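Side-chain contacts in putative cellulase CEL6 (Mycobacterium tuberculosis, PDB 1UP3), which hydrolyses cellulose, probably cutting internal beta-1,4-glucosidic bonds as an endoglucanase of glycoside hydrolase family 6: residues E203-S206 against G207-G211; W259-R262 against P263-D267. One frame throughout, in Å; residues are numbered along the deposited sequence.

Contact 1. Residues E203-S206 against G207-G211; sequences EAIS and GLTNG
With chi1 at 52°, Thr209 tucks OG1 between its own backbone N and carbonyl carbon, which aims the hydroxyl back at Ile205 O, while CG2, beside the backbone N, comes near Ile205 CG2. This is the C-terminal region of helix 195-208, in the beta-alpha-beta unit with strands 184-187 and 213-217, and the chain leaves it through a Schellman-like turn. Thr209 OG1 donates to Ile205 O at 2.8 Å from above the carbonyl plane, and also bonds to Ser212 OG. The apolar half of the pair is slighter: Ile205 CG2, anti to its backbone N, lies 4.1 Å from Thr209 CG2, and Ile205 also packs on Ala167 and Leu174 of helix 167-176. One turn back, Gly207 N still makes the regular helical bond to Glu203 O (3.1 Å). Ser206 O is gripped twice, by Thr209 N at 3.2 Å and by Gly211 N at 2.9 Å, which come from opposite faces of its plane. The second is a 6→1 bond, made possible by the left-handed backbone of Asn210. The 5→2 bond that would complete a Schellman motif is absent, since Asn210 N stands 4.1 Å from Gly207 O. Gly211 too has positive phi (86°), a backbone conformation that suits glycine. Leu208 brings its CG close to Ala204 O and touches Ala171 of the neighbouring helix. The Ser206 hydroxyl bonds to Ser212 O and lies against the Gly211 backbone, its OG 3.4 Å from Gly211 C.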
ATOM      1  N   GLU A 203      -2.056  13.088  11.733  1.00  7.16           N
ATOM      2  CA  GLU A 203      -2.371  13.453  13.096  1.00  8.24           C
ATOM      3  C   GLU A 203      -3.786  14.010  13.179  1.00  7.58           C
ATOM      4  O   GLU A 203      -4.454  13.786  14.180  1.00  8.67           O
ATOM      5  CB  GLU A 203      -1.329  14.441  13.637  1.00  9.14           C
ATOM      6  CG  GLU A 203       0.074  13.825  13.794  1.00  9.19           C
ATOM      7  CD  GLU A 203       0.163  12.617  14.700  1.00 10.36           C
ATOM      8  OE1 GLU A 203      -0.406  12.684  15.821  1.00 12.16           O
ATOM      9  OE2 GLU A 203       0.835  11.602  14.322  1.00  9.05           O
ATOM     10  N   ALA A 204      -4.235  14.736  12.159  1.00  7.05           N
ATOM     11  CA  ALA A 204      -5.604  15.265  12.118  1.00  6.98           C
ATOM     12  C   ALA A 204      -6.621  14.134  12.061  1.00  7.77           C
ATOM     13  O   ALA A 204      -7.595  14.109  12.851  1.00  7.79           O
ATOM     14  CB  ALA A 204      -5.788  16.199  10.969  1.00  8.08           C
ATOM     15  N   ILE A 205      -6.355  13.150  11.220  1.00  6.75           N
ATOM     16  CA  ILE A 205      -7.277  12.023  11.085  1.00  6.95           C
ATOM     17  C   ILE A 205      -7.258  11.211  12.376  1.00  7.56           C
ATOM     18  O   ILE A 205      -8.304  10.763  12.837  1.00  9.07           O
ATOM     19  CB  ILE A 205      -6.981  11.170   9.852  1.00  6.56           C
ATOM     20  CG1 ILE A 205      -7.274  11.961   8.562  1.00  7.37           C
ATOM     21  CG2 ILE A 205      -7.741   9.822   9.895  1.00  6.67           C
ATOM     22  CD1 ILE A 205      -6.958  11.212   7.290  1.00 10.20           C
ATOM     23  N   SER A 206      -6.082  11.014  12.949  1.00  8.36           N
ATOM     24  CA  SER A 206      -5.948  10.307  14.215  1.00  8.54           C
ATOM     25  C   SER A 206      -6.844  10.938  15.290  1.00  9.30           C
ATOM     26  O   SER A 206      -7.559  10.245  16.005  1.00  9.85           O
ATOM     27  CB  SER A 206      -4.503  10.278  14.671  1.00  8.69           C
ATOM     28  OG  SER A 206      -4.368   9.608  15.922  1.00  9.08           O
ATOM     29  N   GLY A 207      -6.846  12.267  15.370  1.00  9.50           N
ATOM     30  CA  GLY A 207      -7.695  12.981  16.303  1.00 10.95           C
ATOM     31  C   GLY A 207      -9.177  12.749  16.113  1.00 11.81           C
ATOM     32  O   GLY A 207      -9.947  12.781  17.087  1.00 13.52           O
ATOM     33  N   LEU A 208      -9.586  12.522  14.877  1.00 10.56           N
ATOM     34  CA  LEU A 208     -10.986  12.303  14.505  1.00 10.61           C
ATOM     35  C   LEU A 208     -11.406  10.836  14.495  1.00 11.55           C
ATOM     36  O   LEU A 208     -12.565  10.528  14.235  1.00 11.53           O
ATOM     37  CB  LEU A 208     -11.241  12.926  13.128  1.00 11.02           C
ATOM     38  CG  LEU A 208     -11.067  14.437  13.057  1.00 14.09           C
ATOM     39  CD1 LEU A 208     -11.044  14.924  11.614  1.00 15.92           C
ATOM     40  CD2 LEU A 208     -12.165  15.153  13.858  1.00 17.48           C
ATOM     41  N   THR A 209     -10.490   9.935  14.815  1.00 10.90           N
ATOM     42  CA  THR A 209     -10.739   8.492  14.860  1.00 10.86           C
ATOM     43  C   THR A 209     -10.280   7.899  16.181  1.00 12.10           C
ATOM     44  O   THR A 209      -9.728   6.793  16.218  1.00 14.05           O
ATOM     45  CB  THR A 209     -10.008   7.765  13.717  1.00 11.38           C
ATOM     46  OG1 THR A 209      -8.607   8.139  13.724  1.00  9.09           O
ATOM     47  CG2 THR A 209     -10.540   8.197  12.392  1.00 11.69           C
ATOM     48  N   ASN A 210     -10.413   8.667  17.247  1.00 13.67           N
ATOM     49  CA  ASN A 210     -10.104   8.166  18.605  1.00 15.30           C
ATOM     50  C   ASN A 210      -8.682   7.662  18.780  1.00 13.95           C
ATOM     51  O   ASN A 210      -8.422   6.718  19.505  1.00 14.22           O
ATOM     52  CB  ASN A 210     -11.115   7.089  19.009  1.00 16.41           C
ATOM     53  CG  ASN A 210     -11.199   6.895  20.524  1.00 22.38           C
ATOM     54  OD1 ASN A 210     -11.340   7.864  21.283  1.00 27.55           O
ATOM     55  ND2 ASN A 210     -11.095   5.627  20.972  1.00 26.89           N
ATOM     56  N   GLY A 211      -7.739   8.321  18.124  1.00 11.79           N
ATOM     57  CA  GLY A 211      -6.326   8.048  18.331  1.00 11.21           C
ATOM     58  C   GLY A 211      -5.743   6.930  17.502  1.00 11.08           C
ATOM     59  O   GLY A 211      -4.737   6.328  17.905  1.00 11.56           O
TER

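Contact 2. Residues W259-R262 against P263-D267; sequences WIKR and PGESD
Lys261 reaches Glu265 and Asp267 because its chain leaves CB anti to the backbone N, bends once at chi2 (75°) and then runs straight to NZ. The ammonium is thereby laid across the loop that follows strand 254-258, beside a type II turn from Arg262 to Glu265. NZ donates to Glu265 O at 3.0 Å, arriving above the carbonyl plane, and forms a salt bridge with Asp267 OD1 at 3.1 Å, again from above the carboxylate plane. A water accepts from NZ and donates to Glu265 OE1, bridging a charge pair whose own atoms stand 4.4 Å apart. A second water links the same OE1 to Arg262 N. The turn itself closes with a nearly straight bond (165°) from Glu265 N to Arg262 O, and Pro263 and Gly264 fill its two central positions, Gly264 with the positive phi that suits glycine. Glu265 is extended beyond CG and crosses the Arg262 chain at a slant: OE2 rests 3.6 Å from Arg262 CB and approaches CD equally closely, but remains 4.9 Å from NE. The guanidinium continues past it to Ser41 O and Asp13. At the proline of the turn, Trp259 CE3 meets Pro263 CG at 3.7 Å, the two side chains crossing at about a right angle, while the indole N-H bonds to Ala243 O. Asp267 OD1 has a second cationic partner in Arg220, and its side chain is about 6 Å from a bound glucose unit. Chemically, one ammonium held by a carbonyl, a carboxylate and a water ties the turn to Asp267 and, with Arg220, is consistent with holding that carboxylate in a set orientation near the sugar.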
ATOM      1  N   TRP A 259       7.617   1.349   2.377  1.00  4.79           N
ATOM      2  CA  TRP A 259       7.529   1.455   0.904  1.00  5.29           C
ATOM      3  C   TRP A 259       6.399   0.524   0.480  1.00  6.10           C
ATOM      4  O   TRP A 259       6.576  -0.693   0.494  1.00  6.09           O
ATOM      5  CB  TRP A 259       8.844   1.077   0.225  1.00  4.96           C
ATOM      6  CG  TRP A 259       9.908   2.116   0.339  1.00  4.71           C
ATOM      7  CD1 TRP A 259       9.926   3.231   1.161  1.00  3.94           C
ATOM      8  CD2 TRP A 259      11.133   2.146  -0.396  1.00  3.96           C
ATOM      9  NE1 TRP A 259      11.109   3.900   1.003  1.00  5.80           N
ATOM     10  CE2 TRP A 259      11.850   3.286   0.028  1.00  5.71           C
ATOM     11  CE3 TRP A 259      11.680   1.342  -1.394  1.00  5.72           C
ATOM     12  CZ2 TRP A 259      13.114   3.612  -0.480  1.00  5.88           C
ATOM     13  CZ3 TRP A 259      12.938   1.688  -1.921  1.00  6.47           C
ATOM     14  CH2 TRP A 259      13.626   2.806  -1.445  1.00  6.70           C
ATOM     15  N   ILE A 260       5.222   1.088   0.249  1.00  4.44           N
ATOM     16  CA  ILE A 260       4.043   0.301  -0.095  1.00  5.04           C
ATOM     17  C   ILE A 260       4.012   0.070  -1.602  1.00  4.97           C
ATOM     18  O   ILE A 260       4.122  -1.072  -2.068  1.00  4.50           O
ATOM     19  CB  ILE A 260       2.770   0.939   0.513  1.00  4.86           C
ATOM     20  CG1 ILE A 260       2.952   1.025   2.029  1.00  6.94           C
ATOM     21  CG2 ILE A 260       1.542   0.064   0.137  1.00  4.45           C
ATOM     22  CD1 ILE A 260       1.849   1.689   2.774  1.00  8.35           C
ATOM     23  N   LYS A 261       3.933   1.145  -2.375  1.00  5.72           N
ATOM     24  CA  LYS A 261       4.236   1.087  -3.787  1.00  5.28           C
ATOM     25  C   LYS A 261       5.661   0.585  -3.978  1.00  6.23           C
ATOM     26  O   LYS A 261       6.533   0.922  -3.184  1.00  6.48           O
ATOM     27  CB  LYS A 261       4.083   2.486  -4.393  1.00  6.39           C
ATOM     28  CG  LYS A 261       4.626   2.701  -5.806  1.00  7.43           C
ATOM     29  CD  LYS A 261       3.751   2.098  -6.823  1.00  9.14           C
ATOM     30  CE  LYS A 261       4.392   2.224  -8.204  1.00 11.59           C
ATOM     31  NZ  LYS A 261       3.408   1.946  -9.268  1.00 13.76           N
ATOM     32  N   ARG A 262       5.870  -0.240  -5.019  1.00  5.61           N
ATOM     33  CA  ARG A 262       7.188  -0.761  -5.354  1.00  6.24           C
ATOM     34  C   ARG A 262       7.861   0.137  -6.398  1.00  6.51           C
ATOM     35  O   ARG A 262       7.419   0.174  -7.553  1.00  7.03           O
ATOM     36  CB  ARG A 262       7.061  -2.177  -5.895  1.00  6.32           C
ATOM     37  CG  ARG A 262       6.615  -3.217  -4.846  1.00  6.83           C
ATOM     38  CD  ARG A 262       6.861  -4.701  -5.220  1.00 12.88           C
ATOM     39  NE  ARG A 262       6.848  -5.551  -4.024  1.00 14.06           N
ATOM     40  CZ  ARG A 262       7.269  -6.843  -3.940  1.00 15.03           C
ATOM     41  NH1 ARG A 262       7.780  -7.515  -4.959  1.00 17.60           N
ATOM     42  NH2 ARG A 262       7.170  -7.460  -2.789  1.00 16.20           N
ATOM     43  N   PRO A 263       8.918   0.863  -6.016  1.00  7.26           N
ATOM     44  CA  PRO A 263       9.604   1.764  -6.969  1.00  7.86           C
ATOM     45  C   PRO A 263      10.043   1.027  -8.184  1.00  7.87           C
ATOM     46  O   PRO A 263      10.654  -0.028  -8.103  1.00  7.88           O
ATOM     47  CB  PRO A 263      10.826   2.268  -6.201  1.00  7.88           C
ATOM     48  CG  PRO A 263      10.410   2.186  -4.776  1.00  9.09           C
ATOM     49  CD  PRO A 263       9.552   0.940  -4.681  1.00  8.40           C
ATOM     50  N   GLY A 264       9.733   1.609  -9.340  1.00  7.78           N
ATOM     51  CA  GLY A 264      10.040   0.990 -10.619  1.00  7.60           C
ATOM     52  C   GLY A 264       8.802   0.492 -11.325  1.00  8.21           C
ATOM     53  O   GLY A 264       8.763   0.454 -12.546  1.00  8.41           O
ATOM     54  N   GLU A 265       7.743   0.173 -10.581  1.00  7.96           N
ATOM     55  CA  GLU A 265       6.483  -0.243 -11.217  1.00  8.64           C
ATOM     56  C   GLU A 265       5.762   0.935 -11.843  1.00  8.63           C
ATOM     57  O   GLU A 265       5.694   2.025 -11.245  1.00  8.27           O
ATOM     58  CB  GLU A 265       5.562  -0.913 -10.202  1.00  9.62           C
ATOM     59  CG  GLU A 265       5.977  -2.310  -9.885  1.00 10.25           C
ATOM     60  CD  GLU A 265       4.953  -2.947  -8.936  1.00 12.39           C
ATOM     61  OE1 GLU A 265       3.814  -2.396  -8.765  1.00 19.52           O
ATOM     62  OE2 GLU A 265       5.246  -3.947  -8.394  1.00 17.43           O
ATOM     63  N   SER A 266       5.283   0.755 -13.076  1.00  8.10           N
ATOM     64  CA  SER A 266       4.542   1.795 -13.769  1.00  7.91           C
ATOM     65  C   SER A 266       3.223   2.075 -13.063  1.00  6.90           C
ATOM     66  O   SER A 266       2.579   1.179 -12.554  1.00  8.83           O
ATOM     67  CB  SER A 266       4.272   1.413 -15.216  1.00  8.56           C
ATOM     68  OG  SER A 266       3.516   2.433 -15.858  1.00  8.46           O
ATOM     69  N   ASP A 267       2.805   3.333 -13.078  1.00  7.43           N
ATOM     70  CA  ASP A 267       1.503   3.727 -12.557  1.00  7.50           C
ATOM     71  C   ASP A 267       0.385   3.464 -13.572  1.00  8.52           C
ATOM     72  O   ASP A 267      -0.809   3.553 -13.221  1.00 10.01           O
ATOM     73  CB  ASP A 267       1.502   5.193 -12.129  1.00  7.29           C
ATOM     74  CG  ASP A 267       2.492   5.478 -11.027  1.00  9.49           C
ATOM     75  OD1 ASP A 267       2.428   4.752 -10.008  1.00 12.07           O
ATOM     76  OD2 ASP A 267       3.353   6.398 -11.113  1.00 10.05           O
TER
HETATM   77  O   HOH W   1       1.744  -0.561  -8.641  1.00 38.60           O
HETATM   78  O   HOH W   2       3.378  -1.507  -6.505  1.00 18.12           O

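In the fold
Both contacts are local, but they lie on opposite sides of the chain's centre, their centres about 28 Å apart. Contact 1 is partly buried and peripheral, at the outer end of a helix that leads into strand 213-217; contact 2 is buried in the loop leaving strand 254-258, the next strand of the parallel sheet. They share no element. Backbone carbonyls dominate contact 1, with one hydroxyl bond across the contact, from Thr209, and a little aliphatic packing. Charged side chains, bridging waters and a proline-indole touch make up contact 2. The difference goes with location: residues 203-211 finish a helix away from the glycan, whereas residues 259-267 approach it through Asp267.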